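Local coordinates for serine-tRNA ligase (Naegleria fowleri, PDB 6BLJ), which probably catalyses the ATP-dependent attachment of serine to its cognate tRNA by way of a seryl-adenylate intermediate, as in other cytosolic seryl-tRNA synthetases, at residues I244-F249 and Q286-F291; G82-L87 and L117-T122; R32-V37 and I376-L381; N175-V180 and W394-D399; R51-K56 and E134-K139. All blocks are in the same frame, centred on the assembly; numbering follows the deposited sequence.

Contact 1: I244-F249 and Q286-F291; sequences IYTPFF and QPIAAF
I244, T246 and P247 pack against P287, I288 and F291 where strand 242-245 runs out into the proline that is characteristic of motif 1 of class II synthetases, the dimer-interface motif. No hydrogen bond joins the two segments, and every residue that touches is buried. The apolar part is mostly aliphatic, with one aromatic ring. I244 and I288 slide past each other in opposite directions, with I244 CG2 3.7 Å from I288 CD1. T246 crosses I288 at about a right angle, its CG2 3.7 Å from I288 CG1. I244 CD1 lies over one face of the F291 ring, 4.4 Å from CE1. Beyond this packing, the second subunit is close by: Q332 of that subunit bonds T246 O and F248 N. The polar part stays inside 244-249. With chi1 at 72°, T246 OG1 sits between the backbone N and carbonyl carbon, 3.5 Å from P287 CG, and donates to P247 O at 2.9 Å, from 53° above the carbonyl plane.

Contact 2: G82-L87 and L117-T122; sequences GDDLEL and LKKLST
K119 reaches from helix 114-147 into the loop 82-87 and, with L120, receives L87 against the helix surface. The tight part is apolar. L87 points at the helix and drives CD2 to 3.7 Å from L120 N and 3.9 Å from L120 CB, crossing the L120 side chain at about a right angle. It slides past K119 in the opposite direction, with L87 CD2 4.0 Å from K119 CB. L120 itself is buried, covered also by V91, V95 and L112.

The outer side is polar and largely exposed. The K119 chain runs extended until chi4 bends it (84°) and carries NZ to the carbonyl of L85 and the carboxylate of D84. There NZ donates to L85 O at 3.1 Å, lying 57° above that carbonyl plane, and makes a salt bridge to D84 OD1 at 2.5 Å, a short distance whose exact value should not be leaned on. D84 is the centre of an inverse gamma turn. The E86 carboxylate stands further off: its OE2 is 4.2 Å from K119 NZ, beyond salt-bridge range, although its charge would probably still favour the ammonium. No other subunit touches either segment. The contact ties a connecting loop to the outer end of the long antiparallel helical arm, the N-terminal domain that in seryl-tRNA synthetases reaches out to bind tRNA.

Contact 3: R32-V37 and I376-L381; sequences RRFADV and IVSGAL
S378 turns its side chain toward the end of helix 23-32, and its OG donates to R32 O over 2.6 Å. The hydroxyl, set by chi1 at 55° between its own backbone N and carbonyl carbon, approaches from 39° above the R32 carbonyl plane. S161 N also bonds this OG, so the hydroxyl has a donor in S161 N as well as an acceptor in R32 O. R33 behaves differently: its CB leads away from the loop, but an extended chain from CG to NE brings the guanidinium back beside L381. L381 O lies in plane at the guanidinium edge, 3.3 Å from NH1, and NH1 also donates to N382 O. N152 O takes NE. F34 brings CD2 to 4.0 Å from G379 CA, an oblique approach, and S378 OG lies near the plane of the ring at its edge. D399 of the third subunit packs on the same ring.

Solvent completes the joint. One water donates to both R33 O and G379 O, at 2.9 Å each, bridging the backbones, and another lies 2.8 Å from both S378 O and L381 O. The CA atoms of R33 and G379 are 4.3 Å apart. At F34, with positive phi (51°), two bonds back into the last turn make a Schellman motif. The contact sets this Schellman-capped end of helix 23-32 against the loop between strands 371-375 and 387-394 of the class II core.

Contact 4: N175-V180 and W394-D399; sequences NPRPKV and WFPGAD
Two backbones run alongside without a strand pairing, P176 facing W394 and K179 facing P396, the latter pair's CA atoms 4.9 Å apart where residues F395 to A398 form a type I beta turn. The W394 indole is the main side chain between them. P176 CB sits over one face of its five-membered ring in a CH-pi contact, and P396 CA lies over the opposite face, 3.8 Å above the plane. At the ring edge NE1 donates to R177 O at 2.9 Å. The acceptor uses an in-plane lone pair, but it is tilted 18° from the indole plane and the N-H...O angle is only 139°, so the bond is bent.

R177 CG packs on the P396 ring, 3.9 Å from its CB, and the chain then bends at chi3; the guanidinium goes on to N458 O and Q460 O. K179 is bent at chi3 too (82°), which carries CE past P396 O at 3.4 Å. Its NZ donates to A398 O over 2.6 Å and forms a salt bridge to E403, so both a carbonyl and a carboxylate hold the ammonium.

One segment lies in the loop after strand 168-173; the other starts on the last residue of strand 387-394 and runs into the connection to strand 404-412. Y404, at the start of strand 404-412, meets the W394 ring, while helix 448-458 packs against F395 and P396.

Contact 5: R51-K56 and E134-K139; sequences RATIGK and EEVKQK
T53 and V136 meet methyl to methyl, T53 CG2 lying 3.6 Å from V136 CG2 as the two side chains slide past each other in opposite directions. T53 CG2 is also 3.9 Å from V136 N, so the methyl reaches the backbone of the opposite helix. The second valine branch meets the neighbour in sequence: V136 CG1 is 3.8 Å from I54 CG1, where the side chains cross at about a right angle. In V136, CG1 (anti to the backbone N, chi1 171°) thus meets I54, while CG2 makes the closest contact with T53.

In the next layer, T53 OG1 bonds to V49 O in its own helix, while CG2 makes the close contacts across. V136 further touches W50 and L57, and the K139 side chain touches L46 and V49. Outside these, segments 51-56 and 134-139, of helices 38-76 and 114-147, run antiparallel, their short axes at 171° and 9.2 Å apart, as in the two-stranded antiparallel coiled coil that forms the tRNA-binding arm of seryl-tRNA synthetases. With no hydrogen bond or salt bridge across this pair of segments, the pairing here probably rests on van der Waals contact and the burial of apolar groups.

Contact 1 is the only fully buried one, a largely apolar junction in the catalytic core at a subunit interface. Contacts 2 and 5 both use helix 114-147 of the arm, their centres about 28 Å apart. They differ in chemistry: contact 5 joins the two long helices by apolar groups alone, whereas contact 2, farther out, adds a lysine that grips a loop. Contact 3 is the partly buried, water-bridged joint between the N-terminal region and the core. Contact 4 is a surface contact of the core, where a proline packs on an indole and the indole N-H and a lysine bond to backbone carbonyls. Along the chain, the segments of contacts 3 and 4 alternate, each closing a loop that holds contact 1.

Contact 1: I244-F249 and Q286-F291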
# COMPACT_ATOMS: atom_id res chain seq x y z
N ILE A 244 -11.62 -21.72 19.60
CA ILE A 244 -11.27 -20.35 19.96
C ILE A 244 -11.68 -19.40 18.84
O ILE A 244 -11.29 -19.57 17.69
CB ILE A 244 -9.77 -20.21 20.32
CG1 ILE A 244 -9.43 -18.78 20.74
CG2 ILE A 244 -8.85 -20.70 19.20
CD1 ILE A 244 -8.00 -18.65 21.34
N TYR A 245 -12.47 -18.39 19.20
CA TYR A 245 -12.91 -17.33 18.30
C TYR A 245 -12.05 -16.10 18.58
O TYR A 245 -11.83 -15.76 19.74
CB TYR A 245 -14.40 -17.05 18.55
CG TYR A 245 -14.98 -15.83 17.87
CD1 TYR A 245 -15.61 -15.92 16.62
CD2 TYR A 245 -14.94 -14.58 18.49
CE1 TYR A 245 -16.15 -14.79 16.00
CE2 TYR A 245 -15.46 -13.44 17.87
CZ TYR A 245 -16.08 -13.55 16.63
OH TYR A 245 -16.62 -12.42 16.06
N THR A 246 -11.55 -15.46 17.53
CA THR A 246 -10.49 -14.46 17.65
C THR A 246 -10.96 -13.05 17.27
O THR A 246 -11.98 -12.88 16.60
CB THR A 246 -9.31 -14.84 16.74
OG1 THR A 246 -9.67 -14.63 15.36
CG2 THR A 246 -8.94 -16.31 16.92
N PRO A 247 -10.22 -12.02 17.69
CA PRO A 247 -10.34 -10.72 17.02
C PRO A 247 -10.08 -10.91 15.54
O PRO A 247 -9.25 -11.72 15.14
CB PRO A 247 -9.24 -9.86 17.67
CG PRO A 247 -9.00 -10.51 19.04
CD PRO A 247 -9.19 -11.99 18.76
N PHE A 248 -10.83 -10.17 14.72
CA PHE A 248 -10.55 -10.10 13.30
C PHE A 248 -9.64 -8.92 12.96
O PHE A 248 -9.27 -8.78 11.79
CB PHE A 248 -11.87 -9.99 12.48
CG PHE A 248 -12.85 -11.16 12.67
CD1 PHE A 248 -12.52 -12.29 13.41
CD2 PHE A 248 -14.12 -11.11 12.09
CE1 PHE A 248 -13.45 -13.34 13.59
CE2 PHE A 248 -15.05 -12.16 12.25
CZ PHE A 248 -14.70 -13.28 13.00
N PHE A 249 -9.33 -8.07 13.95
CA PHE A 249 -8.37 -6.96 13.92
C PHE A 249 -7.11 -7.33 14.68
O PHE A 249 -7.20 -7.92 15.75
CB PHE A 249 -8.82 -5.71 14.73
CG PHE A 249 -10.09 -5.09 14.34
CD1 PHE A 249 -10.54 -5.13 13.04
CD2 PHE A 249 -10.82 -4.41 15.30
CE1 PHE A 249 -11.73 -4.51 12.71
CE2 PHE A 249 -12.00 -3.79 14.98
CZ PHE A 249 -12.46 -3.84 13.68
N GLN A 286 -2.88 -15.94 12.85
CA GLN A 286 -2.17 -14.73 13.27
C GLN A 286 -2.55 -14.28 14.68
O GLN A 286 -1.64 -14.08 15.50
CB GLN A 286 -2.40 -13.62 12.21
CG GLN A 286 -1.60 -13.89 10.91
CD GLN A 286 -2.13 -13.11 9.70
OE1 GLN A 286 -3.26 -12.60 9.71
NE2 GLN A 286 -1.31 -12.99 8.67
N PRO A 287 -3.83 -14.10 15.04
CA PRO A 287 -4.13 -13.73 16.44
C PRO A 287 -3.89 -14.86 17.42
O PRO A 287 -3.54 -14.60 18.58
CB PRO A 287 -5.61 -13.33 16.40
CG PRO A 287 -6.18 -14.06 15.19
CD PRO A 287 -5.04 -14.02 14.19
N ILE A 288 -4.06 -16.12 17.02
CA ILE A 288 -3.83 -17.21 17.95
C ILE A 288 -2.34 -17.31 18.29
O ILE A 288 -1.97 -17.64 19.42
CB ILE A 288 -4.39 -18.54 17.40
CG1 ILE A 288 -5.93 -18.46 17.29
CG2 ILE A 288 -4.00 -19.71 18.30
CD1 ILE A 288 -6.53 -19.63 16.54
N ALA A 289 -1.47 -17.06 17.31
CA ALA A 289 -0.04 -16.97 17.60
C ALA A 289 0.25 -15.83 18.57
O ALA A 289 0.93 -16.02 19.58
CB ALA A 289 0.75 -16.79 16.30
N ALA A 290 -0.28 -14.64 18.29
CA ALA A 290 -0.01 -13.49 19.15
C ALA A 290 -0.56 -13.71 20.56
O ALA A 290 -0.00 -13.18 21.53
CB ALA A 290 -0.60 -12.21 18.53
N PHE A 291 -1.62 -14.51 20.68
CA PHE A 291 -2.19 -14.90 21.97
C PHE A 291 -1.13 -15.47 22.91
O PHE A 291 -1.25 -15.37 24.13
CB PHE A 291 -3.31 -15.92 21.72
CG PHE A 291 -4.06 -16.39 22.95
CD1 PHE A 291 -5.28 -15.81 23.29
CD2 PHE A 291 -3.60 -17.45 23.71
CE1 PHE A 291 -6.00 -16.26 24.42
CE2 PHE A 291 -4.30 -17.90 24.82
CZ PHE A 291 -5.50 -17.31 25.18

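Contact 2: G82-L87 and L117-T122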
# COMPACT_ATOMS: atom_id res chain seq x y z
N GLY A 82 50.26 15.73 44.64
CA GLY A 82 50.64 16.65 43.59
C GLY A 82 49.58 17.71 43.36
O GLY A 82 48.51 17.71 43.97
N ASP A 83 49.89 18.62 42.45
CA ASP A 83 48.94 19.66 42.10
C ASP A 83 47.81 19.09 41.24
O ASP A 83 47.89 17.98 40.70
CB ASP A 83 49.63 20.80 41.36
CG ASP A 83 50.58 21.56 42.26
OD1 ASP A 83 50.32 21.61 43.48
OD2 ASP A 83 51.59 22.10 41.74
N ASP A 84 46.74 19.89 41.12
CA ASP A 84 45.53 19.52 40.38
C ASP A 84 45.76 19.77 38.89
O ASP A 84 45.15 20.64 38.26
CB ASP A 84 44.35 20.32 40.92
CG ASP A 84 43.01 19.88 40.33
OD1 ASP A 84 42.93 18.75 39.81
OD2 ASP A 84 42.05 20.67 40.38
N LEU A 85 46.68 19.00 38.32
CA LEU A 85 47.09 19.21 36.94
C LEU A 85 46.15 18.51 35.97
O LEU A 85 45.54 17.48 36.28
CB LEU A 85 48.51 18.69 36.73
CG LEU A 85 49.61 19.30 37.60
CD1 LEU A 85 50.90 18.53 37.44
CD2 LEU A 85 49.81 20.76 37.23
N GLU A 86 46.03 19.09 34.77
CA GLU A 86 45.33 18.42 33.68
C GLU A 86 46.19 17.30 33.11
O GLU A 86 47.41 17.27 33.29
CB GLU A 86 44.96 19.42 32.58
CG GLU A 86 44.06 20.57 33.05
CD GLU A 86 42.75 20.08 33.63
OE1 GLU A 86 42.09 19.24 32.98
OE2 GLU A 86 42.39 20.51 34.74
N LEU A 87 45.52 16.36 32.42
CA LEU A 87 46.24 15.32 31.69
C LEU A 87 46.95 15.92 30.48
O LEU A 87 46.35 16.71 29.75
CB LEU A 87 45.28 14.22 31.20
CG LEU A 87 44.37 13.48 32.19
CD1 LEU A 87 43.37 12.61 31.44
CD2 LEU A 87 45.20 12.65 33.14
N LEU A 117 46.29 10.63 37.84
CA LEU A 117 45.89 9.25 37.61
C LEU A 117 44.40 9.08 37.81
O LEU A 117 43.75 8.34 37.05
CB LEU A 117 46.65 8.29 38.54
CG LEU A 117 48.15 8.11 38.31
CD1 LEU A 117 48.77 7.22 39.39
CD2 LEU A 117 48.38 7.54 36.93
N LYS A 118 43.81 9.83 38.74
CA LYS A 118 42.38 9.70 38.94
C LYS A 118 41.61 10.36 37.81
O LYS A 118 40.55 9.87 37.42
CB LYS A 118 41.97 10.29 40.29
CG LYS A 118 42.71 9.69 41.49
CD LYS A 118 42.00 9.98 42.80
CE LYS A 118 42.97 10.53 43.83
NZ LYS A 118 42.64 10.01 45.20
N LYS A 119 42.17 11.44 37.24
CA LYS A 119 41.54 12.05 36.06
C LYS A 119 41.59 11.11 34.87
O LYS A 119 40.65 11.04 34.06
CB LYS A 119 42.24 13.36 35.69
CG LYS A 119 41.88 14.59 36.50
CD LYS A 119 42.51 15.81 35.83
CE LYS A 119 42.00 17.13 36.41
NZ LYS A 119 42.74 17.52 37.65
N LEU A 120 42.71 10.40 34.72
CA LEU A 120 42.88 9.48 33.61
C LEU A 120 41.84 8.36 33.67
O LEU A 120 41.25 7.99 32.65
CB LEU A 120 44.30 8.92 33.61
CG LEU A 120 44.66 7.82 32.61
CD1 LEU A 120 44.42 8.35 31.20
CD2 LEU A 120 46.12 7.38 32.79
N SER A 121 41.62 7.80 34.87
CA SER A 121 40.63 6.73 35.01
C SER A 121 39.23 7.23 34.64
O SER A 121 38.47 6.54 33.96
CB SER A 121 40.65 6.18 36.44
OG SER A 121 39.79 5.05 36.57
N THR A 122 38.88 8.44 35.09
CA THR A 122 37.60 9.04 34.73
C THR A 122 37.50 9.24 33.22
O THR A 122 36.47 8.93 32.61
CB THR A 122 37.45 10.39 35.44
OG1 THR A 122 37.38 10.18 36.86
CG2 THR A 122 36.19 11.12 34.96

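Contact 3: R32-V37 and I376-L381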
# COMPACT_ATOMS: atom_id res chain seq x y z
N ARG A 32 18.63 -24.68 -0.83
CA ARG A 32 17.33 -25.31 -1.07
C ARG A 32 16.21 -24.28 -1.17
O ARG A 32 15.25 -24.49 -1.92
CB ARG A 32 17.04 -26.34 0.02
CG ARG A 32 18.06 -27.50 0.01
CD ARG A 32 17.82 -28.49 1.13
NE ARG A 32 18.64 -29.70 0.97
CZ ARG A 32 18.89 -30.58 1.94
NH1 ARG A 32 18.40 -30.39 3.16
NH2 ARG A 32 19.64 -31.65 1.69
N ARG A 33 16.31 -23.18 -0.42
CA ARG A 33 15.34 -22.10 -0.54
C ARG A 33 15.58 -21.23 -1.76
O ARG A 33 14.78 -20.33 -2.03
CB ARG A 33 15.35 -21.21 0.72
CG ARG A 33 14.85 -21.89 1.98
CD ARG A 33 14.76 -20.92 3.15
NE ARG A 33 14.05 -21.50 4.29
CZ ARG A 33 12.72 -21.51 4.41
NH1 ARG A 33 11.97 -20.98 3.45
NH2 ARG A 33 12.14 -22.05 5.47
N PHE A 34 16.67 -21.47 -2.49
CA PHE A 34 17.07 -20.59 -3.58
C PHE A 34 17.11 -19.14 -3.09
O PHE A 34 16.57 -18.23 -3.70
CB PHE A 34 16.15 -20.76 -4.80
CG PHE A 34 16.22 -22.14 -5.39
CD1 PHE A 34 17.11 -22.43 -6.42
CD2 PHE A 34 15.47 -23.18 -4.86
CE1 PHE A 34 17.20 -23.71 -6.93
CE2 PHE A 34 15.56 -24.46 -5.36
CZ PHE A 34 16.42 -24.73 -6.40
N ALA A 35 17.74 -18.96 -1.93
CA ALA A 35 17.84 -17.66 -1.27
C ALA A 35 19.31 -17.23 -1.20
O ALA A 35 20.20 -17.83 -1.81
CB ALA A 35 17.18 -17.72 0.12
N ASP A 36 19.56 -16.16 -0.45
CA ASP A 36 20.89 -15.56 -0.42
C ASP A 36 21.78 -16.40 0.50
O ASP A 36 21.65 -16.36 1.73
CB ASP A 36 20.80 -14.11 0.05
CG ASP A 36 22.12 -13.37 -0.04
OD1 ASP A 36 23.15 -13.97 -0.44
OD2 ASP A 36 22.12 -12.17 0.28
N VAL A 37 22.68 -17.18 -0.10
CA VAL A 37 23.59 -18.03 0.66
C VAL A 37 24.62 -17.20 1.42
O VAL A 37 25.10 -17.61 2.49
CB VAL A 37 24.26 -19.06 -0.27
CG1 VAL A 37 25.21 -19.96 0.51
CG2 VAL A 37 23.22 -19.90 -0.99
N ILE A 376 5.33 -29.64 -0.69
CA ILE A 376 5.62 -28.37 -1.34
C ILE A 376 7.13 -28.17 -1.47
O ILE A 376 7.87 -28.29 -0.49
CB ILE A 376 4.98 -27.19 -0.57
CG1 ILE A 376 3.45 -27.33 -0.52
CG2 ILE A 376 5.32 -25.85 -1.23
CD1 ILE A 376 2.79 -27.31 -1.89
N VAL A 377 7.57 -27.79 -2.68
CA VAL A 377 9.00 -27.72 -2.96
C VAL A 377 9.69 -26.67 -2.09
O VAL A 377 9.10 -25.65 -1.69
CB VAL A 377 9.25 -27.43 -4.45
CG1 VAL A 377 8.67 -28.54 -5.31
CG2 VAL A 377 8.68 -26.07 -4.87
N SER A 378 10.98 -26.90 -1.81
CA SER A 378 11.72 -26.07 -0.87
C SER A 378 11.73 -24.60 -1.28
O SER A 378 11.68 -23.71 -0.43
CB SER A 378 13.14 -26.59 -0.73
OG SER A 378 13.76 -26.65 -2.00
N GLY A 379 11.82 -24.32 -2.59
CA GLY A 379 11.88 -22.93 -3.03
C GLY A 379 10.60 -22.14 -2.80
O GLY A 379 10.63 -20.91 -2.84
N ALA A 380 9.47 -22.82 -2.56
CA ALA A 380 8.21 -22.12 -2.37
C ALA A 380 7.83 -21.93 -0.91
O ALA A 380 6.84 -21.24 -0.63
CB ALA A 380 7.08 -22.86 -3.11
N LEU A 381 8.56 -22.52 0.04
CA LEU A 381 8.24 -22.33 1.45
C LEU A 381 8.49 -20.88 1.86
O LEU A 381 9.48 -20.27 1.45
CB LEU A 381 9.11 -23.26 2.32
CG LEU A 381 8.94 -24.76 2.12
CD1 LEU A 381 9.96 -25.53 2.94
CD2 LEU A 381 7.52 -25.21 2.47
O HOH W 1 11.93 -21.06 0.34
O HOH W 2 12.50 -19.16 -1.20
O HOH W 3 12.70 -18.95 -3.42

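Contact 4: N175-V180 and W394-D399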
# COMPACT_ATOMS: atom_id res chain seq x y z
N ASN A 175 -12.32 -41.32 -4.62
CA ASN A 175 -12.83 -41.80 -5.90
C ASN A 175 -13.33 -40.60 -6.70
O ASN A 175 -14.51 -40.25 -6.62
CB ASN A 175 -13.93 -42.83 -5.68
CG ASN A 175 -13.47 -43.97 -4.78
OD1 ASN A 175 -13.94 -44.11 -3.66
ND2 ASN A 175 -12.53 -44.75 -5.26
N PRO A 176 -12.46 -39.94 -7.46
CA PRO A 176 -12.88 -38.74 -8.19
C PRO A 176 -13.81 -39.09 -9.34
O PRO A 176 -13.46 -39.88 -10.21
CB PRO A 176 -11.55 -38.14 -8.70
CG PRO A 176 -10.56 -39.27 -8.65
CD PRO A 176 -11.01 -40.21 -7.57
N ARG A 177 -14.99 -38.49 -9.33
CA ARG A 177 -15.93 -38.73 -10.41
C ARG A 177 -15.37 -38.18 -11.72
O ARG A 177 -14.67 -37.16 -11.71
CB ARG A 177 -17.29 -38.09 -10.09
CG ARG A 177 -17.30 -36.52 -10.21
CD ARG A 177 -18.63 -35.97 -9.69
NE ARG A 177 -19.70 -36.12 -10.69
CZ ARG A 177 -20.98 -35.82 -10.48
NH1 ARG A 177 -21.38 -35.38 -9.29
NH2 ARG A 177 -21.86 -35.99 -11.45
N PRO A 178 -15.64 -38.84 -12.85
CA PRO A 178 -15.16 -38.32 -14.14
C PRO A 178 -15.83 -37.01 -14.50
O PRO A 178 -16.96 -36.73 -14.09
CB PRO A 178 -15.54 -39.43 -15.14
CG PRO A 178 -16.58 -40.25 -14.47
CD PRO A 178 -16.46 -40.05 -12.98
N LYS A 179 -15.12 -36.20 -15.27
CA LYS A 179 -15.68 -34.92 -15.71
C LYS A 179 -16.89 -35.14 -16.60
O LYS A 179 -17.86 -34.37 -16.53
CB LYS A 179 -14.60 -34.11 -16.44
CG LYS A 179 -13.33 -33.94 -15.59
CD LYS A 179 -12.26 -33.08 -16.27
CE LYS A 179 -12.53 -31.60 -16.08
NZ LYS A 179 -11.39 -30.75 -16.55
N VAL A 180 -16.87 -36.20 -17.40
CA VAL A 180 -17.98 -36.58 -18.27
C VAL A 180 -18.44 -37.96 -17.85
O VAL A 180 -17.63 -38.90 -17.77
CB VAL A 180 -17.56 -36.55 -19.75
CG1 VAL A 180 -18.70 -36.98 -20.63
CG2 VAL A 180 -17.10 -35.14 -20.14
N TRP A 394 -10.17 -32.60 -5.67
CA TRP A 394 -10.65 -32.80 -7.03
C TRP A 394 -11.81 -31.86 -7.36
O TRP A 394 -12.82 -31.83 -6.64
CB TRP A 394 -11.09 -34.26 -7.16
CG TRP A 394 -11.69 -34.70 -8.45
CD1 TRP A 394 -12.99 -35.07 -8.67
CD2 TRP A 394 -11.01 -34.87 -9.70
NE1 TRP A 394 -13.16 -35.45 -9.99
CE2 TRP A 394 -11.96 -35.33 -10.64
CE3 TRP A 394 -9.69 -34.67 -10.13
CZ2 TRP A 394 -11.63 -35.60 -11.97
CZ3 TRP A 394 -9.36 -34.94 -11.45
CH2 TRP A 394 -10.34 -35.40 -12.36
N PHE A 395 -11.69 -31.12 -8.46
CA PHE A 395 -12.74 -30.24 -8.97
C PHE A 395 -13.17 -30.74 -10.35
O PHE A 395 -12.57 -30.35 -11.37
CB PHE A 395 -12.26 -28.78 -9.04
CG PHE A 395 -12.20 -28.08 -7.70
CD1 PHE A 395 -11.13 -28.28 -6.84
CD2 PHE A 395 -13.22 -27.22 -7.31
CE1 PHE A 395 -11.08 -27.63 -5.62
CE2 PHE A 395 -13.17 -26.55 -6.09
CZ PHE A 395 -12.09 -26.76 -5.24
N PRO A 396 -14.18 -31.60 -10.44
CA PRO A 396 -14.52 -32.22 -11.74
C PRO A 396 -15.06 -31.24 -12.78
O PRO A 396 -15.14 -31.59 -13.96
CB PRO A 396 -15.59 -33.27 -11.38
CG PRO A 396 -16.21 -32.77 -10.09
CD PRO A 396 -15.07 -32.06 -9.34
N GLY A 397 -15.46 -30.04 -12.38
CA GLY A 397 -15.87 -29.05 -13.34
C GLY A 397 -14.77 -28.12 -13.81
O GLY A 397 -15.05 -27.22 -14.60
N ALA A 398 -13.53 -28.29 -13.34
CA ALA A 398 -12.48 -27.34 -13.70
C ALA A 398 -12.12 -27.42 -15.18
O ALA A 398 -12.34 -28.44 -15.84
CB ALA A 398 -11.21 -27.58 -12.89
N ASP A 399 -11.53 -26.33 -15.67
CA ASP A 399 -10.93 -26.36 -16.99
C ASP A 399 -9.81 -27.39 -17.01
O ASP A 399 -9.16 -27.65 -15.99
CB ASP A 399 -10.37 -24.97 -17.36
CG ASP A 399 -11.45 -23.91 -17.41
OD1 ASP A 399 -12.60 -24.25 -17.79
OD2 ASP A 399 -11.17 -22.74 -17.06

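Contact 5: R51-K56 and E134-K139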
# COMPACT_ATOMS: atom_id res chain seq x y z
N ARG A 51 32.39 -10.39 18.84
CA ARG A 51 33.19 -11.03 19.88
C ARG A 51 34.53 -10.32 20.06
O ARG A 51 35.02 -10.18 21.19
CB ARG A 51 33.38 -12.51 19.56
CG ARG A 51 34.26 -13.27 20.56
CD ARG A 51 33.80 -13.08 22.02
NE ARG A 51 32.57 -13.79 22.35
CZ ARG A 51 31.90 -13.64 23.49
NH1 ARG A 51 30.79 -14.33 23.72
NH2 ARG A 51 32.34 -12.78 24.41
N ALA A 52 35.15 -9.88 18.96
CA ALA A 52 36.40 -9.14 19.08
C ALA A 52 36.18 -7.80 19.78
O ALA A 52 37.04 -7.34 20.54
CB ALA A 52 37.02 -8.93 17.70
N THR A 53 35.04 -7.17 19.53
CA THR A 53 34.72 -5.90 20.17
C THR A 53 34.55 -6.07 21.68
O THR A 53 34.94 -5.19 22.46
CB THR A 53 33.49 -5.29 19.52
OG1 THR A 53 33.75 -5.16 18.12
CG2 THR A 53 33.22 -3.90 20.08
N ILE A 54 33.98 -7.19 22.12
CA ILE A 54 33.93 -7.46 23.56
C ILE A 54 35.34 -7.62 24.12
O ILE A 54 35.63 -7.18 25.24
CB ILE A 54 33.04 -8.69 23.85
CG1 ILE A 54 31.60 -8.38 23.44
CG2 ILE A 54 33.16 -9.12 25.32
CD1 ILE A 54 30.69 -9.58 23.42
N GLY A 55 36.24 -8.26 23.37
CA GLY A 55 37.61 -8.39 23.84
C GLY A 55 38.29 -7.04 24.02
O GLY A 55 38.99 -6.81 25.01
N LYS A 56 38.07 -6.12 23.08
CA LYS A 56 38.62 -4.78 23.22
C LYS A 56 38.04 -4.07 24.44
O LYS A 56 38.77 -3.42 25.19
CB LYS A 56 38.36 -3.97 21.95
N GLU A 134 28.91 1.01 23.70
CA GLU A 134 27.92 1.27 22.66
C GLU A 134 28.27 0.51 21.39
O GLU A 134 27.37 0.00 20.70
CB GLU A 134 27.83 2.76 22.36
CG GLU A 134 27.09 3.57 23.42
CD GLU A 134 27.16 5.06 23.16
OE1 GLU A 134 27.46 5.46 22.01
OE2 GLU A 134 26.92 5.84 24.11
N GLU A 135 29.56 0.40 21.07
CA GLU A 135 29.96 -0.29 19.85
C GLU A 135 29.64 -1.78 19.94
O GLU A 135 29.26 -2.39 18.93
CB GLU A 135 31.45 -0.05 19.58
CG GLU A 135 31.79 -0.21 18.12
CD GLU A 135 33.20 0.19 17.79
OE1 GLU A 135 34.05 0.22 18.71
OE2 GLU A 135 33.46 0.51 16.61
N VAL A 136 29.75 -2.37 21.14
CA VAL A 136 29.34 -3.76 21.33
C VAL A 136 27.85 -3.93 21.02
O VAL A 136 27.45 -4.88 20.34
CB VAL A 136 29.67 -4.22 22.77
CG1 VAL A 136 29.04 -5.59 23.05
CG2 VAL A 136 31.17 -4.28 23.00
N LYS A 137 27.01 -3.01 21.52
CA LYS A 137 25.57 -3.11 21.28
C LYS A 137 25.23 -2.96 19.81
O LYS A 137 24.38 -3.70 19.29
CB LYS A 137 24.82 -2.06 22.11
N GLN A 138 25.86 -2.02 19.12
CA GLN A 138 25.57 -1.83 17.70
C GLN A 138 25.94 -3.08 16.90
O GLN A 138 25.19 -3.50 16.02
CB GLN A 138 26.32 -0.61 17.16
N LYS A 139 27.09 -3.69 17.22
CA LYS A 139 27.52 -4.86 16.47
C LYS A 139 26.62 -6.06 16.75
O LYS A 139 26.37 -6.87 15.85
CB LYS A 139 28.98 -5.18 16.79
CG LYS A 139 29.95 -4.50 15.85
CD LYS A 139 29.69 -4.97 14.42
CE LYS A 139 30.45 -4.14 13.39
NZ LYS A 139 30.34 -4.74 12.02